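Malonyl-CoA-[acyl-carrier-protein] transacylase (Coxiella burnetii, PDB 3TQE) probably catalyses the transfer of the malonyl group from malonyl-CoA to holo-acyl carrier protein, yielding malonyl-ACP and free CoA. Local coordinates at residues V33-T36 and F37-A40; L165-T168 and D169-V172; Y267-Q271 and G272-F276; L288-R291 and I292-S296; L301-T304 and E305-L308. All coordinates share one frame; numbering follows the deposited sequence. Where two conformers were deposited one is given.

All five contacts are local, but they sit in different parts of the fold. Interactions 2, 3 and 4 form one neighbourhood: the hairpin of interaction 2 touches the helix of interaction 4 (Gln170 and Asn166 against Leu288), and interaction 4 meets interaction 3 where Phe276 packs on Ile289 and where the like-charged carboxylates of Glu269 and Asp293 come close. Interaction 2 is buried, nearest the predicted active site, and mainly backbone pairing; the other four are partly buried, each with some exposed residues. Interactions 3 and 4 end helices, with lysine amines binding carbonyl oxygens. Interaction 5 begins a helix with a threonine cap, whereas interaction 1 lies mid-helix; both pack on helix 63-83.

Interaction 1 (V33-T36 and F37-A40); sequences VLET and FQQA
Val33 and Phe37 stand one turn apart on the α-helix 31-44, and their side chains run side by side in the same direction on its buried flank. The methyl CG1 of Val33 is anti to the backbone N (chi1 174°), which brings it beside the ring, 4.0 Å from Phe37 CD2 and almost as close to CE2. The same ring edge meets a polar atom: Phe37 CD2 is 3.3 Å from Val33 O, which lies in the plane of the ring. That oxygen also accepts the nearly straight bond from Phe37 N (3.0 Å, 166°), so the oxygen bonded to Phe37 N also lies at the edge of that residue's ring. Helices 48-54 and 63-83 close over this side, where Trp49 makes an edge-to-face contact with Phe37. Thr36 is buried as well, and its hydroxyl is hydrogen-bonded to Ile32 O and to Arg79.

The outward flank, carrying Glu35 and Gln39, is looser. Their backbones are joined by Gln39 N to Glu35 O (3.0 Å), but the side chains only approach, with Glu35 CG 4.0 Å from Gln39 NE2. A water spans their polar ends, although its bond to Glu35 OE2 is weak and Glu35 was modelled in two conformers, which leaves that link doubtful. At the Gln39 end, OE1 is hydrogen-bonded to Arg79, and NE2 donates to the water at 2.9 Å.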
loop_
_atom_site.group_PDB
_atom_site.type_symbol
_atom_site.label_atom_id
_atom_site.label_comp_id
_atom_site.label_asym_id
_atom_site.label_seq_id
_atom_site.Cartn_x
_atom_site.Cartn_y
_atom_site.Cartn_z
ATOM N N VAL A 33 -0.434 -4.738 20.071
ATOM C CA VAL A 33 -1.421 -4.710 18.993
ATOM C C VAL A 33 -2.672 -4.023 19.463
ATOM O O VAL A 33 -3.131 -3.085 18.840
ATOM C CB VAL A 33 -1.738 -6.099 18.456
ATOM C CG1 VAL A 33 -2.854 -6.051 17.452
ATOM C CG2 VAL A 33 -0.478 -6.710 17.851
ATOM N N LEU A 34 -3.210 -4.451 20.576
ATOM C CA LEU A 34 -4.440 -3.828 21.048
ATOM C C LEU A 34 -4.180 -2.392 21.439
ATOM O O LEU A 34 -5.039 -1.533 21.217
ATOM C CB LEU A 34 -5.065 -4.633 22.174
ATOM C CG LEU A 34 -5.725 -5.942 21.725
ATOM C CD1 LEU A 34 -6.142 -6.732 22.948
ATOM C CD2 LEU A 34 -6.900 -5.736 20.814
ATOM N N GLU A 35 -3.028 -2.109 22.021
ATOM C CA GLU A 35 -2.696 -0.729 22.372
ATOM C C GLU A 35 -2.664 0.159 21.130
ATOM O O GLU A 35 -3.129 1.293 21.145
ATOM C CB GLU A 35 -1.380 -0.655 23.117
ATOM C CG GLU A 35 -1.001 0.744 23.587
ATOM C CD GLU A 35 -1.709 1.176 24.866
ATOM O OE1 GLU A 35 -2.906 0.840 25.053
ATOM O OE2 GLU A 35 -1.070 1.883 25.687
ATOM N N THR A 36 -2.133 -0.361 20.051
ATOM C CA THR A 36 -2.062 0.400 18.810
ATOM C C THR A 36 -3.456 0.643 18.254
ATOM O O THR A 36 -3.768 1.732 17.808
ATOM C CB THR A 36 -1.157 -0.344 17.800
ATOM O OG1 THR A 36 0.157 -0.436 18.371
ATOM C CG2 THR A 36 -1.063 0.372 16.456
ATOM N N PHE A 37 -4.297 -0.371 18.265
ATOM C CA PHE A 37 -5.655 -0.199 17.808
ATOM C C PHE A 37 -6.403 0.744 18.728
ATOM O O PHE A 37 -7.258 1.486 18.254
ATOM C CB PHE A 37 -6.380 -1.533 17.660
ATOM C CG PHE A 37 -6.126 -2.196 16.343
ATOM C CD1 PHE A 37 -6.998 -2.036 15.296
ATOM C CD2 PHE A 37 -4.970 -2.917 16.123
ATOM C CE1 PHE A 37 -6.744 -2.608 14.075
ATOM C CE2 PHE A 37 -4.715 -3.486 14.886
ATOM C CZ PHE A 37 -5.601 -3.338 13.875
ATOM N N GLN A 38 -6.098 0.737 20.023
ATOM C CA GLN A 38 -6.731 1.672 20.954
ATOM C C GLN A 38 -6.375 3.110 20.605
ATOM O O GLN A 38 -7.223 4.005 20.652
ATOM C CB GLN A 38 -6.327 1.355 22.395
ATOM C CG GLN A 38 -7.102 0.195 23.013
ATOM C CD GLN A 38 -6.485 -0.356 24.307
ATOM O OE1 GLN A 38 -5.367 -0.000 24.707
ATOM N NE2 GLN A 38 -7.230 -1.230 24.968
ATOM N N GLN A 39 -5.111 3.334 20.265
ATOM C CA GLN A 39 -4.668 4.648 19.833
ATOM C C GLN A 39 -5.435 5.068 18.594
ATOM O O GLN A 39 -5.903 6.197 18.502
ATOM C CB GLN A 39 -3.177 4.630 19.546
ATOM C CG GLN A 39 -2.370 4.543 20.822
ATOM C CD GLN A 39 -0.928 4.262 20.601
ATOM O OE1 GLN A 39 -0.473 4.184 19.477
ATOM N NE2 GLN A 39 -0.180 4.140 21.683
ATOM N N ALA A 40 -5.528 4.184 17.622
ATOM C CA ALA A 40 -6.268 4.503 16.426
ATOM C C ALA A 40 -7.729 4.792 16.719
ATOM O O ALA A 40 -8.297 5.727 16.180
ATOM C CB ALA A 40 -6.137 3.401 15.415
HETATM O O HOH W 1 -1.533 4.222 24.299
#

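Interaction 2 (L165-T168 and D169-V172); sequences LNST and DQTV
Gln170 and Asn166 face each other across a tight hairpin, with Asp169 at its turn. The carbonyl oxygen of Gln170 receives two N-H groups: Asn166 N at 3.1 Å, and Ser167 N, also 3.1 Å away, by a straighter bond (169°) in the carbonyl plane on a lone pair. In return Gln170 N donates to Ser167 O. Gln170 CG is anti to the backbone N (chi1 -180°), and Gln170 CB lies 3.1 Å from Ser167 OG. Asp169 OD1 approaches the same hydroxyl at 3.7 Å. A water bound to Ser167 O also meets Thr171 OG1, 2.9 Å from each.

Asn166 points its side chain toward the second strand. Its ND2 rests 3.7 Å from Val172 CG2, while OD1 is hydrogen-bonded to His95, the residue before the predicted active-site Ser96. Leu165 and Thr171 lie side by side, their CD2 and CG2 methyls touching.

Residues Ser167 to Gln170 form a type I turn, and the pairing of both Asn166 and Ser167 with Gln170 is a classic beta bulge, here at the end of the hairpin 160-167/170-174, whose Asn166 and Val172 side chains come within about 8 Å of those of the predicted catalytic Ser96 and His205, respectively.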
loop_
_atom_site.group_PDB
_atom_site.type_symbol
_atom_site.label_atom_id
_atom_site.label_comp_id
_atom_site.label_asym_id
_atom_site.label_seq_id
_atom_site.Cartn_x
_atom_site.Cartn_y
_atom_site.Cartn_z
ATOM N N LEU A 165 1.558 -0.403 -11.122
ATOM C CA LEU A 165 2.523 -1.183 -11.880
ATOM C C LEU A 165 3.081 -2.217 -10.914
ATOM O O LEU A 165 4.061 -1.951 -10.189
ATOM C CB LEU A 165 3.579 -0.250 -12.443
ATOM C CG LEU A 165 3.052 0.958 -13.224
ATOM C CD1 LEU A 165 4.148 1.852 -13.722
ATOM C CD2 LEU A 165 2.188 0.493 -14.397
ATOM N N ASN A 166 2.421 -3.361 -10.826
ATOM C CA ASN A 166 2.584 -4.256 -9.686
ATOM C C ASN A 166 3.653 -5.289 -9.839
ATOM O O ASN A 166 4.412 -5.556 -8.901
ATOM C CB ASN A 166 1.273 -4.925 -9.313
ATOM C CG ASN A 166 0.399 -4.028 -8.534
ATOM O OD1 ASN A 166 0.859 -3.008 -8.014
ATOM N ND2 ASN A 166 -0.864 -4.372 -8.432
ATOM N N SER A 167 3.727 -5.880 -11.004
ATOM C CA SER A 167 4.785 -6.811 -11.284
ATOM C C SER A 167 5.030 -6.729 -12.761
ATOM O O SER A 167 4.357 -6.020 -13.495
ATOM C CB SER A 167 4.402 -8.213 -10.848
ATOM O OG SER A 167 3.770 -8.891 -11.918
ATOM N N THR A 168 5.998 -7.482 -13.243
ATOM C CA THR A 168 6.463 -7.193 -14.571
ATOM C C THR A 168 5.321 -7.393 -15.640
ATOM O O THR A 168 5.129 -6.589 -16.570
ATOM C CB THR A 168 7.778 -7.981 -14.769
ATOM O OG1 THR A 168 8.150 -8.606 -13.510
ATOM C CG2 THR A 168 8.895 -7.000 -15.159
ATOM N N ASP A 169 4.502 -8.392 -15.422
ATOM C CA ASP A 169 3.389 -8.618 -16.328
ATOM C C ASP A 169 2.064 -8.505 -15.599
ATOM O O ASP A 169 1.100 -9.153 -15.980
ATOM C CB ASP A 169 3.544 -9.967 -17.027
ATOM C CG ASP A 169 3.242 -11.165 -16.121
ATOM O OD1 ASP A 169 3.342 -11.057 -14.878
ATOM O OD2 ASP A 169 2.909 -12.241 -16.678
ATOM N N GLN A 170 1.996 -7.678 -14.552
ATOM C CA GLN A 170 0.762 -7.495 -13.809
ATOM C C GLN A 170 0.566 -6.006 -13.578
ATOM O O GLN A 170 1.354 -5.368 -12.867
ATOM C CB GLN A 170 0.820 -8.242 -12.485
ATOM C CG GLN A 170 -0.412 -8.125 -11.632
ATOM C CD GLN A 170 -0.329 -8.986 -10.373
ATOM O OE1 GLN A 170 0.259 -10.068 -10.373
ATOM N NE2 GLN A 170 -0.928 -8.507 -9.297
ATOM N N THR A 171 -0.468 -5.451 -14.176
ATOM C CA THR A 171 -0.712 -4.029 -14.083
ATOM C C THR A 171 -2.179 -3.865 -13.787
ATOM O O THR A 171 -2.994 -4.547 -14.380
ATOM C CB THR A 171 -0.355 -3.305 -15.421
ATOM O OG1 THR A 171 1.050 -3.443 -15.716
ATOM C CG2 THR A 171 -0.708 -1.817 -15.397
ATOM N N VAL A 172 -2.514 -2.934 -12.920
ATOM C CA VAL A 172 -3.903 -2.525 -12.692
ATOM C C VAL A 172 -4.117 -1.203 -13.386
ATOM O O VAL A 172 -3.285 -0.312 -13.311
ATOM C CB VAL A 172 -4.215 -2.382 -11.201
ATOM C CG1 VAL A 172 -5.637 -1.936 -10.982
ATOM C CG2 VAL A 172 -3.934 -3.696 -10.474
HETATM O O HOH W 2 3.399 -3.339 -14.078
HETATM O O HOH W 3 2.200 -5.177 -17.171
#

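Interaction 3 (Y267-Q271 and G272-F276); sequences YIEEQ and GIKVF
Ile268 and Ile273 bracket the end of helix 261-270, where the helix ends in a Schellman motif and the chain turns into strand 275-278. Two backbone hydrogen bonds define it. Ile273 N reaches back to Ile268 O (3.3 Å, 156°), enclosing the shorter bond from Gly272 N to Glu269 O at 2.9 Å. Gly272 carries the positive phi of the motif (90°); at these backbone angles a CB would be jammed against Gln271 O, which calls for glycine. An additional CA-H...O contact joins Glu269 CA to Ile273 O at 3.3 Å.

Of the charged groups, Lys274 binds the backbone rather than a carboxylate. It runs extended as far as CE and bends only at its last torsion (chi4 32°), which brings NZ to Glu269 O (2.9 Å) from the face opposite to Gly272 N; the oxygen at the helix end is thus gripped from both sides. The amine does not form a salt bridge with the Glu269 carboxylate, whose OE2 lies instead close to Asp293 OD2. Two acidic oxygens so near each other would be consistent with a shared proton.

Apolar packing fills the inner side. The methyl CG2 of Ile268, anti to its backbone N, sits 3.6 Å from Ile273 CB and equally close to Phe276 CE1. The Phe276 ring also receives Glu269 at its edge, with CG in the ring plane and 3.9 Å from CZ.

Beyond the turn, strand 275-278 enters the parallel sheet between 9-12 and 297-300. Ile268, Ile273 and Phe276 all touch Ala9 of the first of these, so the end of helix 261-270 is seated against the sheet.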
loop_
_atom_site.group_PDB
_atom_site.type_symbol
_atom_site.label_atom_id
_atom_site.label_comp_id
_atom_site.label_asym_id
_atom_site.label_seq_id
_atom_site.Cartn_x
_atom_site.Cartn_y
_atom_site.Cartn_z
ATOM N N TYR A 267 14.561 -1.055 -7.675
ATOM C CA TYR A 267 15.472 -0.086 -7.063
ATOM C C TYR A 267 16.072 -0.697 -5.823
ATOM O O TYR A 267 17.279 -0.619 -5.602
ATOM C CB TYR A 267 14.737 1.202 -6.710
ATOM C CG TYR A 267 15.542 2.310 -6.088
ATOM C CD1 TYR A 267 15.849 3.454 -6.829
ATOM C CD2 TYR A 267 15.934 2.270 -4.773
ATOM C CE1 TYR A 267 16.563 4.503 -6.283
ATOM C CE2 TYR A 267 16.695 3.328 -4.217
ATOM C CZ TYR A 267 16.998 4.427 -4.981
ATOM O OH TYR A 267 17.695 5.501 -4.467
ATOM N N ILE A 268 15.240 -1.333 -5.013
ATOM C CA ILE A 268 15.691 -1.891 -3.743
ATOM C C ILE A 268 16.670 -3.043 -4.019
ATOM O O ILE A 268 17.732 -3.139 -3.407
ATOM C CB ILE A 268 14.501 -2.335 -2.892
ATOM C CG1 ILE A 268 13.744 -1.092 -2.423
ATOM C CG2 ILE A 268 14.940 -3.201 -1.729
ATOM C CD1 ILE A 268 12.364 -1.354 -1.815
ATOM N N GLU A 269 16.348 -3.875 -4.986
ATOM C CA GLU A 269 17.201 -4.997 -5.336
ATOM C C GLU A 269 18.505 -4.543 -5.935
ATOM O O GLU A 269 19.540 -5.145 -5.646
ATOM C CB GLU A 269 16.470 -5.933 -6.253
ATOM C CG GLU A 269 15.381 -6.647 -5.534
ATOM C CD GLU A 269 15.044 -7.953 -6.153
ATOM O OE1 GLU A 269 14.850 -7.969 -7.384
ATOM O OE2 GLU A 269 14.960 -8.949 -5.407
ATOM N N GLU A 270 18.476 -3.444 -6.679
ATOM C CA GLU A 270 19.716 -2.888 -7.230
ATOM C C GLU A 270 20.660 -2.375 -6.155
ATOM O O GLU A 270 21.871 -2.252 -6.394
ATOM C CB GLU A 270 19.421 -1.759 -8.201
ATOM C CG GLU A 270 18.932 -2.235 -9.525
ATOM C CD GLU A 270 18.439 -1.101 -10.413
ATOM O OE1 GLU A 270 18.619 0.095 -10.041
ATOM O OE2 GLU A 270 17.863 -1.402 -11.484
ATOM N N GLN A 271 20.113 -2.056 -4.987
ATOM C CA GLN A 271 20.885 -1.670 -3.831
ATOM C C GLN A 271 21.407 -2.867 -3.035
ATOM O O GLN A 271 22.088 -2.699 -2.000
ATOM C CB GLN A 271 20.064 -0.722 -2.957
ATOM C CG GLN A 271 19.752 0.617 -3.680
ATOM C CD GLN A 271 21.007 1.363 -4.093
ATOM O OE1 GLN A 271 21.924 1.458 -3.315
ATOM N NE2 GLN A 271 21.032 1.933 -5.303
ATOM N N GLY A 272 21.180 -4.066 -3.540
ATOM C CA GLY A 272 21.679 -5.269 -2.901
ATOM C C GLY A 272 20.753 -5.884 -1.879
ATOM O O GLY A 272 21.101 -6.842 -1.207
ATOM N N ILE A 273 19.536 -5.376 -1.788
ATOM C CA ILE A 273 18.620 -5.854 -0.784
ATOM C C ILE A 273 17.685 -6.817 -1.452
ATOM O O ILE A 273 16.912 -6.404 -2.336
ATOM C CB ILE A 273 17.826 -4.686 -0.194
ATOM C CG1 ILE A 273 18.781 -3.698 0.489
ATOM C CG2 ILE A 273 16.717 -5.226 0.719
ATOM C CD1 ILE A 273 18.214 -2.352 0.816
ATOM N N LYS A 274 17.716 -8.071 -1.020
ATOM C CA LYS A 274 16.887 -9.100 -1.613
ATOM C C LYS A 274 16.031 -9.808 -0.588
ATOM O O LYS A 274 15.405 -10.782 -0.919
ATOM C CB LYS A 274 17.722 -10.099 -2.417
ATOM C CG LYS A 274 18.449 -9.376 -3.520
ATOM C CD LYS A 274 18.932 -10.236 -4.662
ATOM C CE LYS A 274 19.397 -9.342 -5.802
ATOM N NZ LYS A 274 19.975 -8.036 -5.309
ATOM N N VAL A 275 15.985 -9.288 0.634
ATOM C CA VAL A 275 15.149 -9.832 1.690
ATOM C C VAL A 275 14.157 -8.749 2.054
ATOM O O VAL A 275 14.523 -7.612 2.303
ATOM C CB VAL A 275 15.951 -10.194 2.929
ATOM C CG1 VAL A 275 15.049 -10.631 4.042
ATOM C CG2 VAL A 275 16.943 -11.284 2.572
ATOM N N PHE A 276 12.895 -9.108 1.968
ATOM C CA PHE A 276 11.791 -8.186 2.199
ATOM C C PHE A 276 10.938 -8.757 3.319
ATOM O O PHE A 276 10.679 -9.957 3.361
ATOM C CB PHE A 276 10.925 -8.092 0.939
ATOM C CG PHE A 276 11.652 -7.520 -0.245
ATOM C CD1 PHE A 276 11.564 -6.176 -0.555
ATOM C CD2 PHE A 276 12.469 -8.318 -1.020
ATOM C CE1 PHE A 276 12.245 -5.656 -1.629
ATOM C CE2 PHE A 276 13.167 -7.775 -2.106
ATOM C CZ PHE A 276 13.060 -6.460 -2.388
#

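Interaction 4 (L288-R291 and I292-S296); sequences LIKR and IDRQS
Ile292 N and Asp293 N donate back to Leu288 O and Ile289 O at 3.0 and 2.9 Å, respectively, completing the last turn of helix 284-292 before Asp293 leaves helical geometry. Lys290 then folds over the exit. Its CG is anti to the backbone N (chi1 -161°), and bends at chi2 and chi3 carry NZ to Ser296 O, 2.7 Å away and nearly in line with that C=O. A longer bond, NZ to Arg294 O at 3.3 Å, comes from above the carbonyl plane, so one amine ties two carbonyls of the following loop. That loop is a type I turn from Asp293 to Ser296, with an Asx turn nested in it: Asp293 OD1 accepts from Gln295 N at 2.8 Å. Asp293 O takes two bonds, from Ser296 N and from Ser296 OG, the latter at 2.7 Å. OG lies between its backbone N and carbonyl carbon (chi1 64°), which also places it 3.4 Å from Ile289 CG2. Arg294 crosses Lys290 at about a right angle, its guanidinium laid with one face over Lys290 O near the rim, while NH1 is 3.4 Å from Lys290 CG. On the buried flank, Ile289 and Ser296 both rest against Phe276 of strand 275-278.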
loop_
_atom_site.group_PDB
_atom_site.type_symbol
_atom_site.label_atom_id
_atom_site.label_comp_id
_atom_site.label_asym_id
_atom_site.label_seq_id
_atom_site.Cartn_x
_atom_site.Cartn_y
_atom_site.Cartn_z
ATOM N N LEU A 288 3.707 -10.276 -5.386
ATOM C CA LEU A 288 4.244 -9.403 -6.403
ATOM C C LEU A 288 5.747 -9.474 -6.459
ATOM O O LEU A 288 6.327 -9.521 -7.538
ATOM C CB LEU A 288 3.822 -7.960 -6.160
ATOM C CG LEU A 288 2.336 -7.690 -6.163
ATOM C CD1 LEU A 288 2.107 -6.196 -5.908
ATOM C CD2 LEU A 288 1.716 -8.150 -7.478
ATOM N N ILE A 289 6.388 -9.412 -5.302
ATOM C CA ILE A 289 7.835 -9.335 -5.267
ATOM C C ILE A 289 8.455 -10.614 -5.810
ATOM O O ILE A 289 9.422 -10.559 -6.553
ATOM C CB ILE A 289 8.313 -9.024 -3.849
ATOM C CG1 ILE A 289 7.850 -7.621 -3.462
ATOM C CG2 ILE A 289 9.843 -9.137 -3.735
ATOM C CD1 ILE A 289 7.989 -7.298 -1.978
ATOM N N LYS A 290 7.871 -11.754 -5.479
ATOM C CA LYS A 290 8.374 -13.037 -5.974
ATOM C C LYS A 290 8.269 -13.123 -7.489
ATOM O O LYS A 290 9.109 -13.779 -8.130
ATOM C CB LYS A 290 7.644 -14.204 -5.286
ATOM C CG LYS A 290 8.357 -15.541 -5.365
ATOM C CD LYS A 290 9.755 -15.469 -4.724
ATOM C CE LYS A 290 9.846 -16.185 -3.397
ATOM N NZ LYS A 290 11.245 -16.688 -3.179
ATOM N N ARG A 291 7.248 -12.502 -8.066
ATOM C CA ARG A 291 7.100 -12.467 -9.513
ATOM C C ARG A 291 8.129 -11.554 -10.157
ATOM O O ARG A 291 8.670 -11.881 -11.217
ATOM C CB ARG A 291 5.676 -12.093 -9.908
ATOM C CG ARG A 291 4.681 -13.170 -9.545
ATOM C CD ARG A 291 3.344 -12.969 -10.225
ATOM N NE ARG A 291 2.550 -14.192 -10.200
ATOM C CZ ARG A 291 1.436 -14.349 -9.498
ATOM N NH1 ARG A 291 0.967 -13.353 -8.764
ATOM N NH2 ARG A 291 0.779 -15.503 -9.540
ATOM N N ILE A 292 8.442 -10.432 -9.500
ATOM C CA ILE A 292 9.457 -9.504 -9.964
ATOM C C ILE A 292 10.827 -10.169 -9.924
ATOM O O ILE A 292 11.622 -10.042 -10.880
ATOM C CB ILE A 292 9.444 -8.203 -9.124
ATOM C CG1 ILE A 292 8.141 -7.457 -9.372
ATOM C CG2 ILE A 292 10.607 -7.270 -9.496
ATOM C CD1 ILE A 292 7.810 -6.409 -8.304
ATOM N N ASP A 293 11.093 -10.895 -8.842
ATOM C CA ASP A 293 12.365 -11.616 -8.685
ATOM C C ASP A 293 12.181 -12.904 -7.912
ATOM O O ASP A 293 12.024 -12.890 -6.697
ATOM C CB ASP A 293 13.390 -10.746 -7.977
ATOM C CG ASP A 293 14.713 -11.493 -7.710
ATOM O OD1 ASP A 293 14.926 -12.584 -8.284
ATOM O OD2 ASP A 293 15.515 -11.009 -6.884
ATOM N N ARG A 294 12.254 -14.036 -8.606
ATOM C CA ARG A 294 12.010 -15.324 -7.972
ATOM C C ARG A 294 13.067 -15.662 -6.914
ATOM O O ARG A 294 12.834 -16.508 -6.052
ATOM C CB ARG A 294 11.941 -16.435 -9.032
ATOM C CG ARG A 294 11.341 -17.751 -8.547
ATOM C CD ARG A 294 9.890 -17.616 -8.079
ATOM N NE ARG A 294 9.012 -16.994 -9.082
ATOM C CZ ARG A 294 7.686 -16.883 -8.965
ATOM N NH1 ARG A 294 7.052 -17.350 -7.891
ATOM N NH2 ARG A 294 6.985 -16.310 -9.937
ATOM N N GLN A 295 14.215 -14.996 -6.966
ATOM C CA GLN A 295 15.271 -15.226 -5.994
ATOM C C GLN A 295 15.146 -14.364 -4.735
ATOM O O GLN A 295 15.885 -14.545 -3.770
ATOM C CB GLN A 295 16.643 -15.008 -6.645
ATOM C CG GLN A 295 16.902 -15.927 -7.851
ATOM C CD GLN A 295 16.624 -17.394 -7.550
ATOM O OE1 GLN A 295 15.969 -18.093 -8.338
ATOM N NE2 GLN A 295 17.111 -17.870 -6.406
ATOM N N SER A 296 14.210 -13.424 -4.728
ATOM C CA SER A 296 13.994 -12.644 -3.522
ATOM C C SER A 296 13.389 -13.521 -2.445
ATOM O O SER A 296 12.857 -14.593 -2.707
ATOM C CB SER A 296 13.064 -11.479 -3.813
ATOM O OG SER A 296 11.789 -11.946 -4.178
#

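Interaction 5 (L301-T304 and E305-L308); sequences LTTT and ELIL
Leu301 and Ile307 cross at about a right angle on the buried side of the turn that starts helix 304-313, Leu301 CB lying 3.9 Å from Ile307 CG1. Ile307 holds CG1 anti to its own carbonyl carbon (chi1 -70°), which lays that branch over two carbonyl oxygens, with CG1 3.3 Å from Thr303 O and slightly farther from Leu301 O. Both side chains also reach Trp81 of helix 63-83.

Next to this pair, Leu306 takes up the contact with Thr302 and Thr303. Thr302 runs alongside it, its OG1 3.5 Å from Leu306 CD1, whereas Thr303 approaches at a slant. Thr303 is the N-cap of the helix. Its hydroxyl is turned into the space between the backbone N and the carbonyl carbon (chi1 71°), and from there OG1 accepts from the first-turn amide of Leu306 in a nearly straight bond (3.1 Å, 163°). The same oxygen touches the Leu306 side chain, 3.3 Å from CG. Thr303 O in turn receives Ile307 N at 2.9 Å, the first regular helical bond.

Thr304 is rotated differently, with OG1 beside the backbone N and anti to the carbonyl carbon, and is hydrogen-bonded there to Gln30. Its methyl is thereby directed along the helix: Thr304 CG2 lies 3.8 Å from Leu308 CD1, the two side chains pointing the same way. Thr302 N, buried by this contact, has no hydrogen-bond partner in the model.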
loop_
_atom_site.group_PDB
_atom_site.type_symbol
_atom_site.label_atom_id
_atom_site.label_comp_id
_atom_site.label_asym_id
_atom_site.label_seq_id
_atom_site.Cartn_x
_atom_site.Cartn_y
_atom_site.Cartn_z
ATOM N N LEU A 301 5.083 -11.536 8.755
ATOM C CA LEU A 301 5.282 -11.048 10.111
ATOM C C LEU A 301 4.008 -11.087 10.943
ATOM O O LEU A 301 3.825 -10.266 11.831
ATOM C CB LEU A 301 5.813 -9.630 10.066
ATOM C CG LEU A 301 7.188 -9.419 9.438
ATOM C CD1 LEU A 301 7.505 -7.934 9.495
ATOM C CD2 LEU A 301 8.278 -10.235 10.133
ATOM N N THR A 302 3.127 -12.023 10.655
ATOM C CA THR A 302 1.787 -11.957 11.207
ATOM C C THR A 302 1.580 -12.750 12.499
ATOM O O THR A 302 0.473 -12.784 13.034
ATOM C CB THR A 302 0.789 -12.388 10.165
ATOM O OG1 THR A 302 1.234 -13.612 9.579
ATOM C CG2 THR A 302 0.634 -11.311 9.089
ATOM N N THR A 303 2.645 -13.348 13.018
ATOM C CA THR A 303 2.618 -13.960 14.339
ATOM C C THR A 303 3.953 -13.775 15.007
ATOM O O THR A 303 4.944 -13.454 14.358
ATOM C CB THR A 303 2.350 -15.474 14.284
ATOM O OG1 THR A 303 3.506 -16.137 13.739
ATOM C CG2 THR A 303 1.116 -15.825 13.466
ATOM N N THR A 304 3.980 -13.984 16.309
ATOM C CA THR A 304 5.196 -13.833 17.073
ATOM C C THR A 304 6.240 -14.785 16.528
ATOM O O THR A 304 7.392 -14.398 16.363
ATOM C CB THR A 304 4.951 -14.067 18.570
ATOM O OG1 THR A 304 4.068 -13.053 19.028
ATOM C CG2 THR A 304 6.227 -14.011 19.354
ATOM N N GLU A 305 5.857 -16.026 16.253
ATOM C CA GLU A 305 6.834 -17.007 15.751
ATOM C C GLU A 305 7.411 -16.560 14.410
ATOM O O GLU A 305 8.610 -16.657 14.186
ATOM C CB GLU A 305 6.206 -18.401 15.609
ATOM C CG GLU A 305 7.190 -19.535 15.232
ATOM C CD GLU A 305 6.743 -20.987 15.636
ATOM O OE1 GLU A 305 5.605 -21.455 15.281
ATOM O OE2 GLU A 305 7.568 -21.696 16.294
ATOM N N LEU A 306 6.568 -16.038 13.529
ATOM C CA LEU A 306 7.041 -15.585 12.234
ATOM C C LEU A 306 7.976 -14.402 12.383
ATOM O O LEU A 306 8.987 -14.326 11.693
ATOM C CB LEU A 306 5.868 -15.241 11.340
ATOM C CG LEU A 306 5.071 -16.441 10.860
ATOM C CD1 LEU A 306 3.816 -15.959 10.189
ATOM C CD2 LEU A 306 5.846 -17.353 9.953
ATOM N N ILE A 307 7.657 -13.489 13.283
ATOM C CA ILE A 307 8.509 -12.338 13.523
ATOM C C ILE A 307 9.864 -12.799 14.035
ATOM O O ILE A 307 10.903 -12.358 13.556
ATOM C CB ILE A 307 7.863 -11.333 14.488
ATOM C CG1 ILE A 307 6.680 -10.663 13.776
ATOM C CG2 ILE A 307 8.892 -10.331 14.989
ATOM C CD1 ILE A 307 5.776 -9.894 14.690
ATOM N N LEU A 308 9.861 -13.690 15.016
ATOM C CA LEU A 308 11.125 -14.159 15.568
ATOM C C LEU A 308 11.934 -14.914 14.536
ATOM O O LEU A 308 13.140 -14.752 14.481
ATOM C CB LEU A 308 10.871 -15.017 16.799
ATOM C CG LEU A 308 10.344 -14.227 18.001
ATOM C CD1 LEU A 308 9.862 -15.215 19.040
ATOM C CD2 LEU A 308 11.361 -13.284 18.596
#